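Local coordinates for protein transcription termination factor FttA (PDB 2XR1) that probably terminates transcription by cleaving nascent RNA at the RNA polymerase exit channel, acting as a homodimeric metallo-beta-lactamase-type nuclease with two zinc ions, at residues P141-R146 and I457-P462; R152-N157 and T304-I309; Y267-T272 and L325-A330; R273-L278 and W452-I457. All coordinates share one frame; numbering follows the deposited sequence.

Interaction 1 of 4, residues P141-R146 and I457-P462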
loop_
_atom_site.group_PDB
_atom_site.type_symbol
_atom_site.label_atom_id
_atom_site.label_comp_id
_atom_site.label_asym_id
_atom_site.label_seq_id
_atom_site.Cartn_x
_atom_site.Cartn_y
_atom_site.Cartn_z
ATOM N N PRO B 141 -46.004 11.093 5.412
ATOM C CA PRO B 141 -45.725 9.676 5.342
ATOM C C PRO B 141 -46.766 8.843 6.063
ATOM O O PRO B 141 -47.139 9.176 7.188
ATOM C CB PRO B 141 -44.381 9.552 6.051
ATOM C CG PRO B 141 -43.745 10.873 5.830
ATOM C CD PRO B 141 -44.879 11.830 6.005
ATOM N N PRO B 142 -47.224 7.758 5.418
ATOM C CA PRO B 142 -48.216 6.866 6.022
ATOM C C PRO B 142 -47.711 6.307 7.354
ATOM O O PRO B 142 -48.511 6.094 8.284
ATOM C CB PRO B 142 -48.381 5.752 4.978
ATOM C CG PRO B 142 -47.838 6.329 3.698
ATOM C CD PRO B 142 -46.781 7.293 4.091
ATOM N N ILE B 143 -46.385 6.140 7.435
ATOM C CA ILE B 143 -45.698 5.522 8.577
ATOM C C ILE B 143 -44.737 6.520 9.236
ATOM O O ILE B 143 -44.063 7.276 8.550
ATOM C CB ILE B 143 -44.863 4.279 8.141
ATOM C CG1 ILE B 143 -45.501 3.585 6.918
ATOM C CG2 ILE B 143 -44.711 3.320 9.318
ATOM C CD1 ILE B 143 -44.713 2.379 6.328
ATOM N N LYS B 144 -44.670 6.502 10.562
ATOM C CA LYS B 144 -43.833 7.431 11.322
ATOM C C LYS B 144 -42.478 6.744 11.592
ATOM O O LYS B 144 -42.425 5.666 12.195
ATOM C CB LYS B 144 -44.545 7.825 12.645
ATOM C CG LYS B 144 -44.401 9.283 13.046
ATOM N N SER B 145 -41.386 7.361 11.150
ATOM C CA SER B 145 -40.081 6.869 11.511
ATOM C C SER B 145 -39.588 7.538 12.764
ATOM O O SER B 145 -39.342 8.751 12.782
ATOM C CB SER B 145 -39.075 7.102 10.421
ATOM O OG SER B 145 -37.818 6.665 10.888
ATOM N N ARG B 146 -39.439 6.730 13.808
ATOM C CA ARG B 146 -38.930 7.197 15.090
ATOM C C ARG B 146 -37.437 7.534 14.987
ATOM O O ARG B 146 -36.938 8.401 15.716
ATOM C CB ARG B 146 -39.221 6.149 16.177
ATOM C CG ARG B 146 -38.631 6.450 17.559
ATOM C CD ARG B 146 -39.449 5.783 18.697
ATOM N N ILE B 457 -38.674 4.115 7.276
ATOM C CA ILE B 457 -37.725 5.033 6.650
ATOM C C ILE B 457 -37.931 5.144 5.155
ATOM O O ILE B 457 -37.721 6.213 4.609
ATOM C CB ILE B 457 -36.271 4.651 6.982
ATOM C CG1 ILE B 457 -36.011 4.946 8.462
ATOM C CG2 ILE B 457 -35.309 5.444 6.116
ATOM C CD1 ILE B 457 -35.099 4.013 9.149
ATOM N N HIS B 458 -38.327 4.050 4.489
ATOM C CA HIS B 458 -38.611 4.085 3.029
ATOM C C HIS B 458 -39.658 5.186 2.752
ATOM O O HIS B 458 -39.519 6.008 1.835
ATOM C CB HIS B 458 -39.116 2.724 2.507
ATOM C CG HIS B 458 -38.068 1.651 2.461
ATOM N ND1 HIS B 458 -37.336 1.280 3.566
ATOM C CD2 HIS B 458 -37.641 0.862 1.447
ATOM C CE1 HIS B 458 -36.482 0.327 3.226
ATOM N NE2 HIS B 458 -36.658 0.045 1.950
ATOM N N ALA B 459 -40.683 5.231 3.594
ATOM C CA ALA B 459 -41.757 6.178 3.409
ATOM C C ALA B 459 -41.274 7.632 3.415
ATOM O O ALA B 459 -41.922 8.508 2.862
ATOM C CB ALA B 459 -42.834 5.958 4.459
ATOM N N THR B 460 -40.143 7.882 4.055
ATOM C CA THR B 460 -39.600 9.219 4.191
ATOM C C THR B 460 -38.728 9.592 3.014
ATOM O O THR B 460 -38.346 10.762 2.868
ATOM C CB THR B 460 -38.731 9.301 5.452
ATOM O OG1 THR B 460 -39.564 9.513 6.597
ATOM C CG2 THR B 460 -37.712 10.416 5.358
ATOM N N HIS B 461 -38.366 8.598 2.194
ATOM C CA HIS B 461 -37.553 8.839 1.038
ATOM C C HIS B 461 -38.199 8.291 -0.227
ATOM O O HIS B 461 -37.669 7.409 -0.887
ATOM C CB HIS B 461 -36.198 8.250 1.261
ATOM C CG HIS B 461 -35.489 8.831 2.439
ATOM N ND1 HIS B 461 -34.792 10.020 2.374
ATOM C CD2 HIS B 461 -35.345 8.380 3.705
ATOM C CE1 HIS B 461 -34.250 10.276 3.552
ATOM N NE2 HIS B 461 -34.569 9.295 4.376
ATOM N N PRO B 462 -39.342 8.872 -0.602
ATOM C CA PRO B 462 -40.026 8.456 -1.823
ATOM C C PRO B 462 -39.190 8.562 -3.111
ATOM O O PRO B 462 -39.310 7.694 -3.970
ATOM C CB PRO B 462 -41.240 9.394 -1.867
ATOM C CG PRO B 462 -40.902 10.538 -0.969
ATOM C CD PRO B 462 -40.027 9.992 0.073
#

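Interaction 2 of 4, residues R152-N157 and T304-I309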
loop_
_atom_site.group_PDB
_atom_site.type_symbol
_atom_site.label_atom_id
_atom_site.label_comp_id
_atom_site.label_asym_id
_atom_site.label_seq_id
_atom_site.Cartn_x
_atom_site.Cartn_y
_atom_site.Cartn_z
ATOM N N ARG B 152 -33.226 14.084 13.668
ATOM C CA ARG B 152 -33.507 15.504 13.512
ATOM C C ARG B 152 -33.333 16.276 14.807
ATOM O O ARG B 152 -32.713 17.313 14.784
ATOM C CB ARG B 152 -34.898 15.716 12.927
ATOM C CG ARG B 152 -34.937 15.341 11.463
ATOM C CD ARG B 152 -36.343 15.213 10.941
ATOM N NE ARG B 152 -36.333 14.905 9.510
ATOM C CZ ARG B 152 -37.396 15.018 8.711
ATOM N NH1 ARG B 152 -38.578 15.437 9.186
ATOM N NH2 ARG B 152 -37.279 14.733 7.418
ATOM N N GLU B 153 -33.863 15.753 15.916
ATOM C CA GLU B 153 -33.687 16.369 17.238
ATOM C C GLU B 153 -32.227 16.405 17.662
ATOM O O GLU B 153 -31.777 17.389 18.222
ATOM C CB GLU B 153 -34.523 15.644 18.313
ATOM C CG GLU B 153 -35.905 16.283 18.538
ATOM C CD GLU B 153 -36.733 15.568 19.588
ATOM O OE1 GLU B 153 -36.721 14.311 19.599
ATOM O OE2 GLU B 153 -37.395 16.272 20.396
ATOM N N PHE B 154 -31.496 15.326 17.394
ATOM C CA PHE B 154 -30.072 15.233 17.704
ATOM C C PHE B 154 -29.232 16.263 16.928
ATOM O O PHE B 154 -28.287 16.832 17.467
ATOM C CB PHE B 154 -29.569 13.806 17.449
ATOM C CG PHE B 154 -28.094 13.669 17.561
ATOM C CD1 PHE B 154 -27.512 13.339 18.771
ATOM C CD2 PHE B 154 -27.273 13.915 16.458
ATOM C CE1 PHE B 154 -26.134 13.250 18.875
ATOM C CE2 PHE B 154 -25.908 13.842 16.553
ATOM C CZ PHE B 154 -25.327 13.503 17.756
ATOM N N MET B 155 -29.574 16.501 15.673
ATOM C CA MET B 155 -28.905 17.537 14.882
ATOM C C MET B 155 -29.151 18.963 15.401
ATOM O O MET B 155 -28.232 19.761 15.393
ATOM C CB MET B 155 -29.334 17.463 13.428
ATOM C CG MET B 155 -28.901 16.197 12.731
ATOM S SD MET B 155 -27.176 16.094 12.232
ATOM C CE MET B 155 -26.421 15.424 13.685
ATOM N N ARG B 156 -30.379 19.272 15.825
ATOM C CA ARG B 156 -30.699 20.551 16.488
ATOM C C ARG B 156 -29.938 20.736 17.800
ATOM O O ARG B 156 -29.399 21.803 18.047
ATOM C CB ARG B 156 -32.206 20.652 16.782
ATOM C CG ARG B 156 -33.092 20.977 15.565
ATOM C CD ARG B 156 -33.624 22.422 15.646
ATOM N N ASN B 157 -29.892 19.693 18.627
ATOM C CA ASN B 157 -29.172 19.752 19.892
ATOM C C ASN B 157 -27.664 19.973 19.757
ATOM O O ASN B 157 -27.015 20.382 20.734
ATOM C CB ASN B 157 -29.439 18.484 20.715
ATOM C CG ASN B 157 -30.766 18.547 21.503
ATOM O OD1 ASN B 157 -31.201 19.614 21.955
ATOM N ND2 ASN B 157 -31.386 17.392 21.691
ATOM N N THR B 304 -20.200 9.914 14.545
ATOM C CA THR B 304 -20.247 9.651 13.129
ATOM C C THR B 304 -21.369 10.444 12.464
ATOM O O THR B 304 -21.211 10.891 11.307
ATOM C CB THR B 304 -20.532 8.171 12.841
ATOM O OG1 THR B 304 -19.480 7.382 13.387
ATOM C CG2 THR B 304 -20.659 7.892 11.366
ATOM N N LEU B 305 -22.510 10.568 13.151
ATOM C CA LEU B 305 -23.645 11.270 12.574
ATOM C C LEU B 305 -23.349 12.772 12.476
ATOM O O LEU B 305 -23.740 13.412 11.520
ATOM C CB LEU B 305 -24.906 11.004 13.398
ATOM C CG LEU B 305 -26.219 11.688 13.039
ATOM C CD1 LEU B 305 -26.664 11.324 11.643
ATOM C CD2 LEU B 305 -27.285 11.301 14.077
ATOM N N LYS B 306 -22.659 13.333 13.468
ATOM C CA LYS B 306 -22.267 14.751 13.445
ATOM C C LYS B 306 -21.332 15.027 12.294
ATOM O O LYS B 306 -21.186 16.164 11.856
ATOM C CB LYS B 306 -21.535 15.146 14.728
ATOM C CG LYS B 306 -22.440 15.429 15.851
ATOM C CD LYS B 306 -21.712 16.021 17.061
ATOM C CE LYS B 306 -21.133 14.940 17.982
ATOM N NZ LYS B 306 -21.086 15.376 19.375
ATOM N N HIS B 307 -20.668 13.986 11.808
ATOM C CA HIS B 307 -19.771 14.139 10.675
ATOM C C HIS B 307 -20.364 13.628 9.398
ATOM O O HIS B 307 -19.669 13.586 8.393
ATOM C CB HIS B 307 -18.447 13.405 10.964
ATOM C CG HIS B 307 -17.628 14.048 12.031
ATOM N ND1 HIS B 307 -17.969 13.988 13.361
ATOM C CD2 HIS B 307 -16.491 14.780 11.963
ATOM C CE1 HIS B 307 -17.081 14.670 14.074
ATOM N NE2 HIS B 307 -16.163 15.149 13.250
ATOM N N THR B 308 -21.621 13.222 9.387
ATOM C CA THR B 308 -22.172 12.727 8.149
ATOM C C THR B 308 -22.749 13.871 7.301
ATOM O O THR B 308 -23.517 14.707 7.796
ATOM C CB THR B 308 -23.258 11.669 8.372
ATOM O OG1 THR B 308 -22.738 10.614 9.184
ATOM C CG2 THR B 308 -23.722 11.067 7.039
ATOM N N ILE B 309 -22.401 13.862 6.009
ATOM C CA ILE B 309 -22.914 14.834 5.047
ATOM C C ILE B 309 -23.661 14.146 3.903
ATOM O O ILE B 309 -23.072 13.560 3.018
ATOM C CB ILE B 309 -21.776 15.700 4.495
ATOM C CG1 ILE B 309 -20.966 16.325 5.644
ATOM C CG2 ILE B 309 -22.340 16.760 3.601
ATOM C CD1 ILE B 309 -19.651 16.930 5.200
#

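Interaction 3 of 4, residues Y267-T272 and L325-A330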
loop_
_atom_site.group_PDB
_atom_site.type_symbol
_atom_site.label_atom_id
_atom_site.label_comp_id
_atom_site.label_asym_id
_atom_site.label_seq_id
_atom_site.Cartn_x
_atom_site.Cartn_y
_atom_site.Cartn_z
ATOM N N TYR B 267 -19.579 10.618 3.733
ATOM C CA TYR B 267 -20.521 11.031 2.661
ATOM C C TYR B 267 -21.339 9.824 2.269
ATOM O O TYR B 267 -20.771 8.765 2.031
ATOM C CB TYR B 267 -19.819 11.515 1.406
ATOM C CG TYR B 267 -19.070 12.779 1.571
ATOM C CD1 TYR B 267 -19.730 13.982 1.599
ATOM C CD2 TYR B 267 -17.693 12.769 1.684
ATOM C CE1 TYR B 267 -19.045 15.168 1.762
ATOM C CE2 TYR B 267 -16.982 13.944 1.854
ATOM C CZ TYR B 267 -17.667 15.135 1.911
ATOM O OH TYR B 267 -16.985 16.288 2.114
ATOM N N CYS B 268 -22.671 10.007 2.215
ATOM C CA CYS B 268 -23.600 8.963 1.789
ATOM C C CYS B 268 -24.910 9.582 1.385
ATOM O O CYS B 268 -25.056 10.760 1.474
ATOM C CB CYS B 268 -23.866 7.989 2.910
ATOM S SG CYS B 268 -24.704 8.801 4.250
ATOM N N THR B 269 -25.850 8.774 0.893
ATOM C CA THR B 269 -27.174 9.305 0.475
ATOM C C THR B 269 -27.989 9.584 1.706
ATOM O O THR B 269 -27.662 9.099 2.757
ATOM C CB THR B 269 -27.948 8.332 -0.441
ATOM O OG1 THR B 269 -28.077 7.067 0.225
ATOM C CG2 THR B 269 -27.215 8.176 -1.787
ATOM N N PRO B 270 -29.024 10.396 1.599
ATOM C CA PRO B 270 -29.852 10.648 2.818
ATOM C C PRO B 270 -30.473 9.405 3.456
ATOM O O PRO B 270 -30.484 9.284 4.675
ATOM C CB PRO B 270 -30.936 11.607 2.325
ATOM C CG PRO B 270 -30.322 12.289 1.140
ATOM C CD PRO B 270 -29.297 11.365 0.521
ATOM N N PRO B 271 -31.023 8.489 2.660
ATOM C CA PRO B 271 -31.574 7.302 3.285
ATOM C C PRO B 271 -30.496 6.415 3.915
ATOM O O PRO B 271 -30.728 5.808 4.963
ATOM C CB PRO B 271 -32.258 6.575 2.124
ATOM C CG PRO B 271 -32.415 7.607 1.087
ATOM C CD PRO B 271 -31.282 8.507 1.215
ATOM N N THR B 272 -29.340 6.323 3.289
ATOM C CA THR B 272 -28.251 5.616 3.896
ATOM C C THR B 272 -27.990 6.161 5.283
ATOM O O THR B 272 -27.756 5.427 6.223
ATOM C CB THR B 272 -26.963 5.752 3.042
ATOM O OG1 THR B 272 -27.192 5.125 1.789
ATOM C CG2 THR B 272 -25.780 5.109 3.689
ATOM N N LEU B 325 -17.020 13.793 -6.480
ATOM C CA LEU B 325 -17.822 12.582 -6.281
ATOM C C LEU B 325 -19.259 12.814 -6.728
ATOM O O LEU B 325 -19.823 13.893 -6.494
ATOM C CB LEU B 325 -17.851 12.222 -4.800
ATOM C CG LEU B 325 -18.898 11.179 -4.363
ATOM C CD1 LEU B 325 -18.625 9.801 -4.989
ATOM C CD2 LEU B 325 -19.005 11.070 -2.820
ATOM N N THR B 326 -19.822 11.796 -7.398
ATOM C CA THR B 326 -21.246 11.762 -7.773
ATOM C C THR B 326 -21.846 10.409 -7.438
ATOM O O THR B 326 -21.356 9.367 -7.907
ATOM C CB THR B 326 -21.486 11.957 -9.253
ATOM O OG1 THR B 326 -20.551 12.880 -9.805
ATOM C CG2 THR B 326 -22.918 12.477 -9.499
ATOM N N PHE B 327 -22.926 10.410 -6.676
ATOM C CA PHE B 327 -23.620 9.157 -6.426
ATOM C C PHE B 327 -24.681 8.909 -7.489
ATOM O O PHE B 327 -25.280 9.856 -8.005
ATOM C CB PHE B 327 -24.315 9.196 -5.072
ATOM C CG PHE B 327 -23.392 9.118 -3.888
ATOM C CD1 PHE B 327 -22.386 8.165 -3.821
ATOM C CD2 PHE B 327 -23.592 9.961 -2.812
ATOM C CE1 PHE B 327 -21.568 8.090 -2.709
ATOM C CE2 PHE B 327 -22.806 9.879 -1.661
ATOM C CZ PHE B 327 -21.807 8.960 -1.605
ATOM N N HIS B 328 -24.922 7.639 -7.819
ATOM C CA HIS B 328 -25.988 7.267 -8.747
ATOM C C HIS B 328 -26.733 6.057 -8.189
ATOM O O HIS B 328 -26.211 5.325 -7.377
ATOM C CB HIS B 328 -25.438 6.906 -10.116
ATOM C CG HIS B 328 -24.661 7.992 -10.799
ATOM N ND1 HIS B 328 -25.203 8.794 -11.786
ATOM C CD2 HIS B 328 -23.350 8.325 -10.729
ATOM C CE1 HIS B 328 -24.272 9.607 -12.255
ATOM N NE2 HIS B 328 -23.138 9.345 -11.627
ATOM N N ASN B 329 -27.942 5.812 -8.681
ATOM C CA ASN B 329 -28.729 4.706 -8.198
ATOM C C ASN B 329 -28.042 3.348 -8.389
ATOM O O ASN B 329 -27.556 3.039 -9.458
ATOM C CB ASN B 329 -30.074 4.668 -8.891
ATOM C CG ASN B 329 -30.957 3.530 -8.368
ATOM O OD1 ASN B 329 -31.472 3.604 -7.267
ATOM N ND2 ASN B 329 -31.135 2.479 -9.172
ATOM N N ALA B 330 -28.015 2.527 -7.349
ATOM C CA ALA B 330 -27.359 1.204 -7.457
ATOM C C ALA B 330 -28.387 0.102 -7.601
ATOM O O ALA B 330 -28.052 -0.964 -8.060
ATOM C CB ALA B 330 -26.477 0.918 -6.257
#

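Interaction 4 of 4, residues R273-L278 and W452-I457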
loop_
_atom_site.group_PDB
_atom_site.type_symbol
_atom_site.label_atom_id
_atom_site.label_comp_id
_atom_site.label_asym_id
_atom_site.label_seq_id
_atom_site.Cartn_x
_atom_site.Cartn_y
_atom_site.Cartn_z
ATOM N N ARG B 273 -27.994 7.469 5.404
ATOM C CA ARG B 273 -27.666 8.082 6.657
ATOM C C ARG B 273 -28.584 7.532 7.735
ATOM O O ARG B 273 -28.139 7.068 8.777
ATOM C CB ARG B 273 -27.872 9.569 6.522
ATOM C CG ARG B 273 -27.055 10.362 7.482
ATOM C CD ARG B 273 -27.855 10.923 8.569
ATOM N NE ARG B 273 -28.938 11.800 8.151
ATOM C CZ ARG B 273 -28.922 13.138 8.241
ATOM N NH1 ARG B 273 -27.831 13.813 8.655
ATOM N NH2 ARG B 273 -30.009 13.830 7.899
ATOM N N ASP B 274 -29.878 7.564 7.452
ATOM C CA ASP B 274 -30.873 7.143 8.441
ATOM C C ASP B 274 -30.768 5.655 8.797
ATOM O O ASP B 274 -30.863 5.287 9.991
ATOM C CB ASP B 274 -32.264 7.469 7.921
ATOM C CG ASP B 274 -32.512 8.984 7.795
ATOM O OD1 ASP B 274 -31.717 9.794 8.353
ATOM O OD2 ASP B 274 -33.533 9.367 7.154
ATOM N N LEU B 275 -30.535 4.808 7.773
ATOM C CA LEU B 275 -30.436 3.371 7.966
ATOM C C LEU B 275 -29.185 3.047 8.747
ATOM O O LEU B 275 -29.240 2.256 9.670
ATOM C CB LEU B 275 -30.462 2.635 6.639
ATOM C CG LEU B 275 -31.797 2.733 5.896
ATOM C CD1 LEU B 275 -31.711 2.380 4.388
ATOM C CD2 LEU B 275 -32.814 1.927 6.659
ATOM N N MET B 276 -28.081 3.697 8.411
ATOM C CA MET B 276 -26.800 3.474 9.044
ATOM C C MET B 276 -26.894 3.698 10.560
ATOM O O MET B 276 -26.370 2.911 11.354
ATOM C CB MET B 276 -25.775 4.434 8.452
ATOM C CG MET B 276 -24.466 4.542 9.237
ATOM S SD MET B 276 -23.183 5.357 8.219
ATOM C CE MET B 276 -23.692 7.085 8.312
ATOM N N VAL B 277 -27.545 4.783 10.970
ATOM C CA VAL B 277 -27.710 5.038 12.397
ATOM C C VAL B 277 -28.542 3.922 13.047
ATOM O O VAL B 277 -28.210 3.415 14.125
ATOM C CB VAL B 277 -28.340 6.445 12.652
ATOM C CG1 VAL B 277 -28.922 6.573 14.067
ATOM C CG2 VAL B 277 -27.270 7.520 12.409
ATOM N N LEU B 278 -29.618 3.543 12.375
ATOM C CA LEU B 278 -30.509 2.496 12.887
ATOM C C LEU B 278 -29.769 1.196 13.064
ATOM O O LEU B 278 -29.796 0.587 14.146
ATOM C CB LEU B 278 -31.656 2.254 11.914
ATOM C CG LEU B 278 -32.687 1.251 12.393
ATOM C CD1 LEU B 278 -33.377 1.800 13.608
ATOM C CD2 LEU B 278 -33.653 0.958 11.303
ATOM N N TRP B 452 -39.469 -3.333 10.634
ATOM C CA TRP B 452 -40.562 -2.381 10.531
ATOM C C TRP B 452 -40.107 -0.913 10.566
ATOM O O TRP B 452 -40.525 -0.096 9.755
ATOM C CB TRP B 452 -41.533 -2.627 11.669
ATOM C CG TRP B 452 -42.718 -1.743 11.632
ATOM C CD1 TRP B 452 -43.073 -0.834 12.551
ATOM C CD2 TRP B 452 -43.687 -1.675 10.583
ATOM N NE1 TRP B 452 -44.225 -0.212 12.169
ATOM C CE2 TRP B 452 -44.619 -0.698 10.951
ATOM C CE3 TRP B 452 -43.846 -2.347 9.354
ATOM C CZ2 TRP B 452 -45.727 -0.369 10.155
ATOM C CZ3 TRP B 452 -44.935 -2.023 8.554
ATOM C CH2 TRP B 452 -45.868 -1.034 8.965
ATOM N N GLU B 453 -39.272 -0.567 11.532
ATOM C CA GLU B 453 -38.656 0.755 11.574
ATOM C C GLU B 453 -37.849 1.047 10.301
ATOM O O GLU B 453 -37.871 2.184 9.788
ATOM C CB GLU B 453 -37.783 0.860 12.819
ATOM C CG GLU B 453 -37.049 2.187 13.023
ATOM C CD GLU B 453 -37.938 3.401 12.979
ATOM O OE1 GLU B 453 -38.989 3.431 13.702
ATOM O OE2 GLU B 453 -37.561 4.322 12.223
ATOM N N ALA B 454 -37.168 0.029 9.763
ATOM C CA ALA B 454 -36.427 0.186 8.489
ATOM C C ALA B 454 -37.376 0.495 7.347
ATOM O O ALA B 454 -37.048 1.243 6.433
ATOM C CB ALA B 454 -35.642 -1.025 8.180
ATOM N N THR B 455 -38.569 -0.069 7.420
ATOM C CA THR B 455 -39.562 0.112 6.384
ATOM C C THR B 455 -40.148 1.485 6.489
ATOM O O THR B 455 -40.354 2.130 5.486
ATOM C CB THR B 455 -40.681 -0.956 6.504
ATOM O OG1 THR B 455 -40.092 -2.277 6.410
ATOM C CG2 THR B 455 -41.702 -0.765 5.407
ATOM N N ALA B 456 -40.450 1.930 7.703
ATOM C CA ALA B 456 -40.887 3.314 7.931
ATOM C C ALA B 456 -39.985 4.305 7.186
ATOM O O ALA B 456 -40.468 5.174 6.491
ATOM C CB ALA B 456 -40.913 3.624 9.426
ATOM N N ILE B 457 -38.674 4.115 7.276
ATOM C CA ILE B 457 -37.725 5.033 6.650
ATOM C C ILE B 457 -37.931 5.144 5.155
ATOM O O ILE B 457 -37.721 6.213 4.609
ATOM C CB ILE B 457 -36.271 4.651 6.982
ATOM C CG1 ILE B 457 -36.011 4.946 8.462
ATOM C CG2 ILE B 457 -35.309 5.444 6.116
ATOM C CD1 ILE B 457 -35.099 4.013 9.149
#

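Interaction 1 of 4, residues P141-R146 and I457-P462
Residues 141-146 run as an irregular loop along the last turn of helix 451-460 and touch it at two places, an apolar patch around Ala459 and a second point where Ser145 meets Ile457. At the first, the ring of Pro141 leans onto the helix. Its CB lies 4.2 Å from Ala459 CB and is about as far from that residue's carbonyl oxygen; beyond it, CG comes to 4.5 Å from Thr460 OG1, so the rim of the ring bridges two successive residues of the helix end. Ala459 CB also meets Pro142 CD at 4.2 Å and Ile143 CG1 at 4.3 Å. One methyl group thus meets three consecutive loop residues. At the second place Ser145 OG, anti to its own backbone N (chi1 177°), sits 3.5 Å from Ile457 CG1, a van der Waals approach of a hydroxyl to a methylene. The hydroxyl finds its polar partners outside the two segments: Glu453 OE2 and, as N-cap, Val148 N. No hydrogen bond joins the two segments themselves. Ile143 further packs on Trp452 and Ala456 of the same helix and, with Pro142, on Leu482. The loop leads from strand 134-139 to helix 146-157, at the end of the KH part, and lies on helix 451-460 of the beta-CASP region, whose Ile457 faces helix 270-290 of the metallo-beta-lactamase region; three parts of the protein meet here.

Interaction 2 of 4, residues R152-N157 and T304-I309
Phe154 reaches tip to tip against Leu305, its ring atom CD2 lying 3.5 Å from Leu305 CD2 and its CE2 only slightly farther from the same methyl. The ring is carried outward from helix 146-157 with CG anti to the backbone N (chi1 172°), and the leucine, also with CG anti to its N, extends toward it from the last turn of helix 299-306; the methyl approaches the ring obliquely. Lys306 crosses the phenyl group at about a right angle, its CG 3.9 Å from Phe154 CE2, so the aliphatic part of the lysine packs against the aromatic ring. Met155 completes the contact by bending at chi2 and chi3, which brings the terminal methyl CE to 3.8 Å from Leu305 CG and to 4.2 Å from Lys306 CA. Behind these side chains the chain turns from helix into strand 308-310, where Thr308 OG1 donates to Thr304 O over 2.6 Å, from above the carbonyl plane. Arg162 holds this helix-to-strand turn through bonds to Lys306 O and Thr308 O. Across the segments there are no hydrogen bonds: the KH helix is joined to the metallo-beta-lactamase region by methyl, methylene and ring contacts, while the lysine ammonium group pairs with Glu161, which probably keeps its charge off the hydrophobic patch.

Interaction 3 of 4, residues Y267-T272 and L325-A330
Phe327 makes most of this contact, projecting from strand 323-329 toward the end of strand 266-268. With CG anti to its carbonyl carbon (chi1 -72°) the ring reaches across from one sheet to the other and meets mainly backbone. CE2 lies 3.7 Å from Cys268 CA, and CZ stands 3.8 Å from Tyr267 O, which sits at the ring edge near the ring plane. Side chains also touch the ring, those of Tyr267 and Thr269. Tyr267 sets out toward the second strand, so that its CB is 4.4 Å from Phe327 CZ and 4.3 Å from Leu325 CD2, but the phenol then leads off from the contact. Leu325, its CG anti to the backbone N, offers that methyl to Tyr267. Thr269 crosses the phenylalanine obliquely and puts CG2 4.2 Å from Phe327 CD2. Its OG1 takes the crowded place between backbone N and carbonyl carbon (chi1 56°), which turns the hydroxyl to the start of helix 270-290: as N-cap it accepts a weak bond from Thr272 N at 3.4 Å, and it is also hydrogen-bonded to Gly335 O. One rotamer therefore sets the methyl beside Phe327 CD2 and the oxygen at the helix start. Ile242, on the strand beside 266-268, also touches Phe327 and Leu325. The strands belong to the two different sheets of the metallo-beta-lactamase domain, and the packing of their inner faces is that of its alpha-beta/beta-alpha sandwich; the side chain of Thr269 lies about 7 Å from that of the zinc ligand His245.

Interaction 4 of 4, residues R273-L278 and W452-I457
Helices 270-290 and 451-460 lie nearly antiparallel here; the axes of the two segments are 166° apart in direction and come within 10.3 Å. The chief bump is the tip of Ile457: its CD1 enters the hollow between two leucines, 4.0 Å from Leu275 CD2 and the same from Leu278 CD2. Ile457 and Leu275 slide past each other in opposite directions. The small Ala454 forms a shallow place on the other helix, into which Leu278 presses CD2, 3.9 Å from Ala454 N and 4.2 Å from Ala454 CB. The second branch of Leu278 rests on a bend of Glu453, CD1 to CG 3.7 Å, the glutamate chain turning at chi2. Toward the start of helix 270-290, Asp274 CB lies 4.1 Å from Ile457 CG2. Both acidic residues make their closest contacts here through methylenes. Asp274 OD1 forms a weak salt bridge with Arg273 NE and OD2 is bonded to His461 NE2, while Glu453 bonds Thr147 OG1 and, weakly, Arg146 N at the start of helix 146-157, whose positive end would probably favour the ionised form. The interface itself is apolar, fitted by shape, with the carboxylates bonded to partners outside the leucine-isoleucine packing.

Interaction 3 is the innermost, wholly buried between the two sheets of the metallo-beta-lactamase domain; interaction 4 is buried too but joins that domain to the beta-CASP region. Interactions 1 and 2 lie nearer the surface, where the KH part meets the other two. Interactions 1 and 4 share helix 451-460 and Ile457, and polar side chains tie the two together. Helix 270-290 serves interactions 3 and 4, and its Arg273 packs on Leu305 and Thr308 of interaction 2. None has a hydrogen bond across its segments, but the packing differs: a ring against backbone in 3, aliphatic branches in 4, prolines on an alanine methyl in 1, a ring and a methionine methyl in 2.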